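Local structure of Pli0006 protein (Listeria innocua, 3OP9) at residues 86-89 and 90-93; 92-95 and 96-99; 101-104 and 105-109. The protein probably binds DNA as a transcriptional regulator, through a helix-turn-helix domain of the XRE (Cro/C1-type) family. All blocks are in the same frame, centred on the assembly; numbering follows the deposited sequence. Where two conformers were deposited one is given.

Contact 1: residues 86-89 and 90-93; sequences WLLS and LNLR
Leu90 lays its branched end over one face of the Trp86 indole, one helical turn back. Its CD1 sits 4.3 Å from the centroid of the Trp86 six-membered ring, 25° off the ring normal, a CH-pi contact over the face. CD2 of Leu90 meets the same face nearer the rim, at CZ2 of Trp86. CG of Trp86 stands anti to the backbone N (chi1 178°), which swings the six-membered ring forward to Leu90. Leu87 adds to this apolar patch, with its CD1 4.1 Å from CD1 of Leu90.

The backbone bonds change step here. Leu90 N gives its better bond to Leu87 O at 3.1 Å and only a weak one to Trp86 O. Asn91 N and Leu92 N bond to Leu88 O and Ser89 O. These i to i-3 bonds are of the 3-10 kind, which wind the chain more tightly than the alpha-helical pattern.

Two polar side chains supplement the backbone. Ser89 OG turns back to Trp86 O at 2.5 Å, in the carbonyl plane and on a lone pair. Asn91 ND2 donates to Leu88 O at 3.1 Å, from the same face of the carbonyl plane as Asn91 N. Leu88 O is thus gripped twice by one residue. The Arg93 guanidinium turns an edge toward Ser89 O, but its NH2 makes its salt bridge with Glu109 of the third subunit.

The contact runs from helix 81-89 into the turn that leads to helix 95-111. Arg93 packs on Ile98 and Ile101 of that following helix. Trp86 packs on Ile101 of the third subunit, and Leu87 and Leu90 pack on Leu90 and Leu87 of that subunit.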
loop_
_atom_site.group_PDB
_atom_site.type_symbol
_atom_site.label_atom_id
_atom_site.label_comp_id
_atom_site.label_asym_id
_atom_site.label_seq_id
_atom_site.Cartn_x
_atom_site.Cartn_y
_atom_site.Cartn_z
ATOM N N TRP A 86 -7.351 -11.841 7.601
ATOM C CA TRP A 86 -6.387 -12.523 8.487
ATOM C C TRP A 86 -4.942 -12.151 8.129
ATOM O O TRP A 86 -4.106 -11.804 8.991
ATOM C CB TRP A 86 -6.576 -14.062 8.423
ATOM C CG TRP A 86 -5.578 -14.766 9.280
ATOM C CD1 TRP A 86 -5.632 -14.921 10.644
ATOM C CD2 TRP A 86 -4.348 -15.381 8.857
ATOM N NE1 TRP A 86 -4.506 -15.593 11.091
ATOM C CE2 TRP A 86 -3.711 -15.890 10.016
ATOM C CE3 TRP A 86 -3.717 -15.529 7.622
ATOM C CZ2 TRP A 86 -2.479 -16.548 9.969
ATOM C CZ3 TRP A 86 -2.489 -16.208 7.583
ATOM C CH2 TRP A 86 -1.895 -16.687 8.752
ATOM N N LEU A 87 -4.647 -12.172 6.843
ATOM C CA LEU A 87 -3.296 -11.857 6.390
ATOM C C LEU A 87 -2.925 -10.411 6.789
ATOM O O LEU A 87 -1.849 -10.124 7.308
ATOM C CB LEU A 87 -3.253 -12.052 4.870
ATOM C CG LEU A 87 -1.896 -12.132 4.177
ATOM C CD1 LEU A 87 -0.994 -13.130 4.890
ATOM C CD2 LEU A 87 -2.084 -12.510 2.698
ATOM N N LEU A 88 -3.850 -9.499 6.551
ATOM C CA LEU A 88 -3.666 -8.097 6.955
ATOM C C LEU A 88 -3.419 -7.961 8.461
ATOM O O LEU A 88 -2.593 -7.150 8.894
ATOM C CB LEU A 88 -4.893 -7.272 6.540
ATOM C CG LEU A 88 -4.929 -5.810 7.072
ATOM C CD1 LEU A 88 -3.837 -5.024 6.395
ATOM C CD2 LEU A 88 -6.329 -5.099 6.907
ATOM N N SER A 89 -4.127 -8.762 9.252
ATOM C CA SER A 89 -4.003 -8.743 10.710
ATOM C C SER A 89 -2.605 -9.117 11.196
ATOM O O SER A 89 -2.252 -8.794 12.316
ATOM C CB SER A 89 -5.036 -9.688 11.361
ATOM O OG SER A 89 -4.565 -11.033 11.338
ATOM N N LEU A 90 -1.806 -9.804 10.368
ATOM C CA LEU A 90 -0.450 -10.156 10.806
ATOM C C LEU A 90 0.403 -8.910 11.001
ATOM O O LEU A 90 1.398 -8.932 11.724
ATOM C CB LEU A 90 0.218 -11.115 9.823
ATOM C CG LEU A 90 -0.503 -12.486 9.732
ATOM C CD1 LEU A 90 0.272 -13.388 8.755
ATOM C CD2 LEU A 90 -0.626 -13.208 11.102
ATOM N N ASN A 91 -0.003 -7.804 10.378
ATOM C CA ASN A 91 0.758 -6.564 10.511
ATOM C C ASN A 91 0.657 -5.947 11.894
ATOM O O ASN A 91 1.438 -5.069 12.249
ATOM C CB ASN A 91 0.342 -5.577 9.418
ATOM C CG ASN A 91 0.819 -6.021 8.059
ATOM O OD1 ASN A 91 2.018 -6.059 7.803
ATOM N ND2 ASN A 91 -0.101 -6.398 7.198
ATOM N N LEU A 92 -0.302 -6.417 12.681
ATOM C CA LEU A 92 -0.410 -6.001 14.073
ATOM C C LEU A 92 0.567 -6.700 15.024
ATOM O O LEU A 92 0.787 -6.221 16.147
ATOM C CB LEU A 92 -1.821 -6.294 14.600
ATOM C CG LEU A 92 -2.928 -5.262 14.356
ATOM C CD1 LEU A 92 -2.998 -4.828 12.915
ATOM C CD2 LEU A 92 -4.240 -5.877 14.787
ATOM N N ARG A 93 1.155 -7.809 14.585
ATOM C CA ARG A 93 1.940 -8.654 15.487
ATOM C C ARG A 93 3.332 -8.101 15.707
ATOM O O ARG A 93 3.888 -7.472 14.821
ATOM C CB ARG A 93 2.071 -10.057 14.906
ATOM C CG ARG A 93 0.745 -10.661 14.550
ATOM C CD ARG A 93 -0.043 -10.974 15.791
ATOM N NE ARG A 93 -0.347 -12.394 15.828
ATOM C CZ ARG A 93 -1.217 -12.975 15.008
ATOM N NH1 ARG A 93 -1.865 -12.241 14.106
ATOM N NH2 ARG A 93 -1.439 -14.281 15.086
#

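Contact 2: residues 92-95 and 96-99; sequences LRSE and EEIA
Ser94 is the N-cap of helix 95-111, and its side chain folds over the first turn toward Glu97. OG lies between the backbone N and the carbonyl carbon (chi1 67°), which directs it at the helix start. It accepts from Glu97 N at 3.1 Å, with an N-H...O angle of 153°. The same hydroxyl oxygen is 3.4 Å from CG of Glu97, which therefore lies against the cap. Ser94 O takes the first regular helical bond from Ile98 N. Ser94 N is bonded to Glu20 of the second subunit.

Arg93 and Ile98 cross at about a right angle. The contact is made by the aliphatic base of the arginine, not its charged end: CB of Arg93 lies 3.6 Å from CD1 of Ile98. This apolar touch sits beside the cap, much as in a hydrophobic staple, whose usual residue positions it matches. Ile98 also packs on Trp86 of the third subunit.

Glu95 extends straight beyond CG, whereas Glu96 bends at chi2 and curls back toward the helix start. The planes of their carboxylates are nearly parallel, 9° apart. Both negative groups lie near the helix N-terminus, where the helix dipole would probably stabilise them. OE1 of Glu95 also takes a weak hydrogen bond from Asp80 N of the third subunit. The nearest carboxylate oxygens, Glu95 OE2 and Glu96 OE2, remain 4.7 Å apart.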
loop_
_atom_site.group_PDB
_atom_site.type_symbol
_atom_site.label_atom_id
_atom_site.label_comp_id
_atom_site.label_asym_id
_atom_site.label_seq_id
_atom_site.Cartn_x
_atom_site.Cartn_y
_atom_site.Cartn_z
ATOM N N LEU A 92 -0.302 -6.417 12.681
ATOM C CA LEU A 92 -0.410 -6.001 14.073
ATOM C C LEU A 92 0.567 -6.700 15.024
ATOM O O LEU A 92 0.787 -6.221 16.147
ATOM C CB LEU A 92 -1.821 -6.294 14.600
ATOM C CG LEU A 92 -2.928 -5.262 14.356
ATOM C CD1 LEU A 92 -2.998 -4.828 12.915
ATOM C CD2 LEU A 92 -4.240 -5.877 14.787
ATOM N N ARG A 93 1.155 -7.809 14.585
ATOM C CA ARG A 93 1.940 -8.654 15.487
ATOM C C ARG A 93 3.332 -8.101 15.707
ATOM O O ARG A 93 3.888 -7.472 14.821
ATOM C CB ARG A 93 2.071 -10.057 14.906
ATOM C CG ARG A 93 0.745 -10.661 14.550
ATOM C CD ARG A 93 -0.043 -10.974 15.791
ATOM N NE ARG A 93 -0.347 -12.394 15.828
ATOM C CZ ARG A 93 -1.217 -12.975 15.008
ATOM N NH1 ARG A 93 -1.865 -12.241 14.106
ATOM N NH2 ARG A 93 -1.439 -14.281 15.086
ATOM N N SER A 94 3.921 -8.407 16.863
ATOM C CA SER A 94 5.276 -7.964 17.147
ATOM C C SER A 94 6.201 -8.765 16.274
ATOM O O SER A 94 5.845 -9.844 15.814
ATOM C CB SER A 94 5.626 -8.239 18.605
ATOM O OG SER A 94 5.681 -9.625 18.831
ATOM N N GLU A 95 7.410 -8.267 16.081
ATOM C CA GLU A 95 8.379 -8.992 15.289
ATOM C C GLU A 95 8.709 -10.344 15.924
ATOM O O GLU A 95 8.986 -11.325 15.230
ATOM C CB GLU A 95 9.648 -8.140 15.188
ATOM C CG GLU A 95 10.842 -8.937 14.810
ATOM C CD GLU A 95 12.045 -8.088 14.455
ATOM O OE1 GLU A 95 11.862 -6.891 14.102
ATOM O OE2 GLU A 95 13.160 -8.652 14.502
ATOM N N GLU A 96 8.694 -10.396 17.256
ATOM C CA GLU A 96 8.983 -11.654 17.944
ATOM C C GLU A 96 7.914 -12.704 17.593
ATOM O O GLU A 96 8.232 -13.884 17.379
ATOM C CB GLU A 96 9.056 -11.426 19.466
ATOM C CG GLU A 96 10.320 -10.686 19.917
ATOM C CD GLU A 96 10.422 -9.233 19.380
ATOM O OE1 GLU A 96 9.394 -8.499 19.381
ATOM O OE2 GLU A 96 11.536 -8.836 18.951
ATOM N N GLU A 97 6.656 -12.290 17.511
ATOM C CA GLU A 97 5.561 -13.234 17.211
ATOM C C GLU A 97 5.555 -13.639 15.743
ATOM O O GLU A 97 5.285 -14.799 15.403
ATOM C CB GLU A 97 4.189 -12.650 17.582
ATOM C CG GLU A 97 3.964 -12.498 19.079
ATOM C CD GLU A 97 4.068 -13.826 19.822
ATOM O OE1 GLU A 97 3.407 -14.794 19.394
ATOM O OE2 GLU A 97 4.824 -13.904 20.819
ATOM N N ILE A 98 5.881 -12.703 14.863
ATOM C CA ILE A 98 6.009 -13.048 13.453
ATOM C C ILE A 98 7.182 -13.995 13.233
ATOM O O ILE A 98 7.094 -14.925 12.452
ATOM C CB ILE A 98 6.240 -11.762 12.612
ATOM C CG1 ILE A 98 4.993 -10.902 12.679
ATOM C CG2 ILE A 98 6.603 -12.126 11.140
ATOM C CD1 ILE A 98 3.784 -11.538 12.065
ATOM N N ALA A 99 8.281 -13.777 13.934
ATOM C CA ALA A 99 9.409 -14.689 13.819
ATOM C C ALA A 99 9.009 -16.144 14.186
ATOM O O ALA A 99 9.480 -17.116 13.560
ATOM C CB ALA A 99 10.562 -14.205 14.702
#

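Contact 3: residues 101-104 and 105-109; sequences IKIL and VDTVE
Regular alpha-helical bonds link the two segments, from Val105 N to Ile101 O, Asp106 N to Lys102 O, Thr107 N to Ile103 O and Val108 N to Leu104 O. Lys102 and Asp106 join one turn apart in a salt bridge. NZ of Lys102 lies 3.0 Å from OD2 of Asp106 and meets this oxygen nearly along its C-O axis. The lysine runs extended to CE and then bends at chi4 (-61°), which turns NZ back toward the carboxylate. Its CG also lies 3.5 Å from OD2.

This is the i to i+4 pairing of an alpha-helix, here in the middle of helix 95-111. The Thr107 hydroxyl reaches back over the same interval, OG1 standing anti to the carbonyl carbon, and donates to Ile103 O at 2.7 Å. Thr107 N reaches that oxygen from the opposite face of the carbonyl plane. CG2 of Ile103 lies 3.8 Å from the hydroxyl.

Two apolar pairs touch at van der Waals distance. CG2 of Ile101 is 4.2 Å from CG2 of Val105, and CD1 of Leu104 is 4.3 Å from CG2 of Val108. Leu104 and Val108 also pack on Val108 and Leu104 of the third subunit.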
loop_
_atom_site.group_PDB
_atom_site.type_symbol
_atom_site.label_atom_id
_atom_site.label_comp_id
_atom_site.label_asym_id
_atom_site.label_seq_id
_atom_site.Cartn_x
_atom_site.Cartn_y
_atom_site.Cartn_z
ATOM N N ILE A 101 5.947 -17.476 13.996
ATOM C CA ILE A 101 5.046 -17.989 12.955
ATOM C C ILE A 101 5.839 -18.429 11.753
ATOM O O ILE A 101 5.540 -19.469 11.145
ATOM C CB ILE A 101 4.014 -16.930 12.556
ATOM C CG1 ILE A 101 2.993 -16.776 13.702
ATOM C CG2 ILE A 101 3.317 -17.329 11.302
ATOM C CD1 ILE A 101 2.163 -15.474 13.614
ATOM N N LYS A 102 6.838 -17.626 11.379
ATOM C CA LYS A 102 7.693 -18.024 10.241
ATOM C C LYS A 102 8.384 -19.362 10.480
ATOM O O LYS A 102 8.476 -20.198 9.578
ATOM C CB LYS A 102 8.749 -16.951 9.987
ATOM C CG LYS A 102 9.718 -17.281 8.825
ATOM C CD LYS A 102 10.670 -16.102 8.588
ATOM C CE LYS A 102 11.598 -16.366 7.385
ATOM N NZ LYS A 102 12.479 -17.578 7.585
ATOM N N ILE A 103 8.917 -19.564 11.683
ATOM C CA ILE A 103 9.547 -20.865 11.988
ATOM C C ILE A 103 8.544 -22.006 11.926
ATOM O O ILE A 103 8.839 -23.098 11.439
ATOM C CB ILE A 103 10.208 -20.823 13.353
ATOM C CG1 ILE A 103 11.374 -19.836 13.275
ATOM C CG2 ILE A 103 10.721 -22.253 13.776
ATOM C CD1 ILE A 103 11.842 -19.335 14.682
ATOM N N LEU A 104 7.351 -21.770 12.452
ATOM C CA LEU A 104 6.324 -22.811 12.467
ATOM C C LEU A 104 5.988 -23.225 11.040
ATOM O O LEU A 104 5.937 -24.395 10.691
ATOM C CB LEU A 104 5.058 -22.252 13.147
ATOM C CG LEU A 104 3.841 -23.187 13.116
ATOM C CD1 LEU A 104 4.164 -24.494 13.852
ATOM C CD2 LEU A 104 2.639 -22.543 13.768
ATOM N N VAL A 105 5.709 -22.229 10.212
ATOM C CA VAL A 105 5.280 -22.496 8.851
ATOM C C VAL A 105 6.406 -23.083 8.043
ATOM O O VAL A 105 6.179 -24.062 7.322
ATOM C CB VAL A 105 4.744 -21.197 8.170
ATOM C CG1 VAL A 105 4.552 -21.450 6.643
ATOM C CG2 VAL A 105 3.451 -20.763 8.876
ATOM N N ASP A 106 7.623 -22.527 8.155
ATOM C CA ASP A 106 8.794 -23.104 7.428
ATOM C C ASP A 106 9.026 -24.567 7.840
ATOM O O ASP A 106 9.362 -25.434 7.014
ATOM C CB ASP A 106 10.105 -22.345 7.713
ATOM C CG ASP A 106 10.195 -20.986 7.007
ATOM O OD1 ASP A 106 9.393 -20.698 6.101
ATOM O OD2 ASP A 106 11.100 -20.206 7.378
ATOM N N THR A 107 8.918 -24.837 9.136
ATOM C CA THR A 107 9.162 -26.183 9.632
ATOM C C THR A 107 8.164 -27.142 9.034
ATOM O O THR A 107 8.516 -28.212 8.554
ATOM C CB THR A 107 9.056 -26.228 11.177
ATOM O OG1 THR A 107 10.111 -25.432 11.709
ATOM C CG2 THR A 107 9.200 -27.665 11.703
ATOM N N VAL A 108 6.897 -26.768 9.071
ATOM C CA VAL A 108 5.881 -27.686 8.609
ATOM C C VAL A 108 6.063 -27.894 7.108
ATOM O O VAL A 108 5.946 -29.010 6.611
ATOM C CB VAL A 108 4.464 -27.155 8.942
ATOM C CG1 VAL A 108 3.406 -27.949 8.190
ATOM C CG2 VAL A 108 4.218 -27.196 10.452
ATOM N N GLU A 109 6.363 -26.825 6.369
ATOM C CA GLU A 109 6.625 -26.977 4.939
ATOM C C GLU A 109 7.809 -27.864 4.652
ATOM O O GLU A 109 7.794 -28.615 3.662
ATOM C CB GLU A 109 6.852 -25.606 4.265
ATOM C CG GLU A 109 5.603 -24.804 4.157
ATOM C CD GLU A 109 5.820 -23.476 3.453
ATOM O OE1 GLU A 109 6.966 -23.169 3.054
ATOM O OE2 GLU A 109 4.830 -22.739 3.321
#

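How the contacts relate
The three contacts follow the chain through a helical hairpin. Contact 1 leads out of helix 81-89, contact 2 starts helix 95-111, and contact 3 lies farther along that second helix. The centres of contacts 1 and 2 are about 9 Å apart, and the two share Leu92 and Arg93. Contact 3 is centred about 14 Å from contact 2 and 17 Å from contact 1. Arg93 touches it directly, with NH2 4.1 Å from CD1 of Ile101. All three contacts meet the third subunit, and Glu109 in contact 3 is the counterpart of the glutamate that receives Arg93 there. Contacts 1 and 2 also touch the second subunit.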